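Local coordinates for protein ZYG-9 (Caenorhabditis elegans, PDB 2OF3) that plays a major role in organizing microtubules and spindle poles during mitosis and meiosis in one-cell stage embryos, at residues Leu189-Glu192 and Tyr193-Asn197. Residues are numbered along the deposited sequence; the frame is centred on the assembly and turned at random.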
loop_
_atom_site.group_PDB
_atom_site.type_symbol
_atom_site.label_atom_id
_atom_site.label_comp_id
_atom_site.label_asym_id
_atom_site.label_seq_id
_atom_site.Cartn_x
_atom_site.Cartn_y
_atom_site.Cartn_z
ATOM N N LEU A 189 -0.558 -12.665 -3.353
ATOM C CA LEU A 189 0.009 -13.273 -2.120
ATOM C C LEU A 189 -0.546 -12.618 -0.857
ATOM O O LEU A 189 -0.769 -13.294 0.132
ATOM C CB LEU A 189 1.561 -13.190 -2.100
ATOM C CG LEU A 189 2.236 -14.061 -3.173
ATOM C CD1 LEU A 189 3.710 -13.806 -3.123
ATOM C CD2 LEU A 189 1.934 -15.587 -3.035
ATOM N N VAL A 190 -0.726 -11.309 -0.865
ATOM C CA VAL A 190 -1.383 -10.639 0.276
ATOM C C VAL A 190 -2.865 -11.123 0.445
ATOM O O VAL A 190 -3.286 -11.504 1.555
ATOM C CB VAL A 190 -1.322 -9.081 0.161
ATOM C CG1 VAL A 190 -1.999 -8.441 1.416
ATOM C CG2 VAL A 190 0.154 -8.602 0.080
ATOM N N ILE A 191 -3.628 -11.147 -0.648
ATOM C CA ILE A 191 -4.971 -11.725 -0.613
ATOM C C ILE A 191 -4.935 -13.143 -0.101
ATOM O O ILE A 191 -5.741 -13.503 0.746
ATOM C CB ILE A 191 -5.639 -11.630 -1.975
ATOM C CG1 ILE A 191 -5.872 -10.138 -2.361
ATOM C CG2 ILE A 191 -6.956 -12.492 -2.002
ATOM C CD1 ILE A 191 -6.221 -9.858 -3.877
ATOM N N GLU A 192 -3.998 -13.973 -0.564
ATOM C CA GLU A 192 -3.929 -15.322 -0.066
ATOM C C GLU A 192 -3.734 -15.331 1.467
ATOM O O GLU A 192 -4.358 -16.102 2.194
ATOM C CB GLU A 192 -2.806 -16.096 -0.770
ATOM C CG GLU A 192 -2.730 -17.513 -0.261
ATOM C CD GLU A 192 -1.462 -18.243 -0.616
ATOM O OE1 GLU A 192 -0.688 -17.759 -1.483
ATOM O OE2 GLU A 192 -1.263 -19.332 -0.022
ATOM N N TYR A 193 -2.877 -14.466 1.977
ATOM C CA TYR A 193 -2.623 -14.407 3.392
ATOM C C TYR A 193 -3.854 -13.958 4.214
ATOM O O TYR A 193 -4.102 -14.468 5.310
ATOM C CB TYR A 193 -1.435 -13.491 3.552
ATOM C CG TYR A 193 -1.148 -12.911 4.901
ATOM C CD1 TYR A 193 -0.596 -13.684 5.937
ATOM C CD2 TYR A 193 -1.359 -11.558 5.112
ATOM C CE1 TYR A 193 -0.298 -13.088 7.201
ATOM C CE2 TYR A 193 -1.070 -10.965 6.315
ATOM C CZ TYR A 193 -0.535 -11.720 7.363
ATOM O OH TYR A 193 -0.246 -11.021 8.549
ATOM N N TYR A 194 -4.623 -13.004 3.694
ATOM C CA TYR A 194 -5.881 -12.593 4.333
ATOM C C TYR A 194 -6.844 -13.781 4.487
ATOM O O TYR A 194 -7.514 -13.968 5.527
ATOM C CB TYR A 194 -6.551 -11.516 3.486
ATOM C CG TYR A 194 -5.864 -10.155 3.450
ATOM C CD1 TYR A 194 -4.851 -9.805 4.348
ATOM C CD2 TYR A 194 -6.319 -9.162 2.553
ATOM C CE1 TYR A 194 -4.259 -8.505 4.306
ATOM C CE2 TYR A 194 -5.745 -7.897 2.498
ATOM C CZ TYR A 194 -4.722 -7.568 3.377
ATOM O OH TYR A 194 -4.186 -6.280 3.297
ATOM N N ILE A 195 -6.940 -14.582 3.438
ATOM C CA ILE A 195 -7.934 -15.662 3.387
ATOM C C ILE A 195 -7.488 -16.817 4.258
ATOM O O ILE A 195 -8.288 -17.360 5.028
ATOM C CB ILE A 195 -8.172 -16.179 1.988
ATOM C CG1 ILE A 195 -8.831 -15.112 1.159
ATOM C CG2 ILE A 195 -9.127 -17.324 2.063
ATOM C CD1 ILE A 195 -8.653 -15.357 -0.276
ATOM N N THR A 196 -6.214 -17.192 4.155
ATOM C CA THR A 196 -5.661 -18.183 5.054
ATOM C C THR A 196 -5.842 -17.804 6.538
ATOM O O THR A 196 -6.071 -18.668 7.388
ATOM C CB THR A 196 -4.171 -18.447 4.711
ATOM O OG1 THR A 196 -4.113 -19.121 3.453
ATOM C CG2 THR A 196 -3.487 -19.315 5.733
ATOM N N ASN A 197 -5.729 -16.528 6.877
ATOM C CA ASN A 197 -5.751 -16.175 8.289
ATOM C C ASN A 197 -7.089 -15.794 8.838
ATOM O O ASN A 197 -7.312 -16.032 10.009
ATOM C CB ASN A 197 -4.724 -15.100 8.617
ATOM C CG ASN A 197 -3.311 -15.618 8.463
ATOM O OD1 ASN A 197 -2.667 -15.380 7.431
ATOM N ND2 ASN A 197 -2.844 -16.394 9.446
#
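Tyr194 lays one ring face against CG1 of Val190, one helical turn earlier, and the two side chains run side by side. CB of Tyr194 starts beside the backbone, 3.5 Å from Ile191 O. Its CG is anti to the carbonyl carbon and beside the backbone N (chi1 -70°), which turns the ring back along the helix toward Val190. CG, CD1 and CD2 then pass Val190 O, which lies above one ring face, offset toward the rim. Farther out, CE1 and CE2 meet CG1 of Val190. Of the ring atoms, Tyr194 CZ comes nearest to this methyl, 3.5 Å from Val190 CG1. Val190 CG1 sits over the Tyr194 ring face, 3.9 Å from its centroid and 28° off the normal, a CH-pi contact. At the tip, Tyr194 OH lies near the same methyl and hydrogen-bonds Ser160 OG in helix 146-163, so the phenol oxygen has a polar partner at this buried site.

Ile191 and Ile195 also lie side by side, pointing the same way, with Ile191 CG2 3.8 Å from Ile195 CD1. Near the exposed Thr196, Glu192 O accepts a nearly straight bond from Thr196 N (2.9 Å, 174°). Thr196 OG1 adds a weak, longer bond to the same oxygen. The i to i+4 backbone ladder also joins Tyr193 N to Leu189 O, Tyr194 N to Val190 O and Ile195 N to Ile191 O.

Val190 and Tyr194 face helix 165-174, where both touch Leu172. Ile195 packs instead on Ala233 and Cys234 of helix 221-238. The spacing is that of an amphipathic alpha-helix, with i/i+4 pairs lining its buried sides. Here helix 181-198 packs against neighbouring helices in the all-helical, HEAT-like array of a TOG domain.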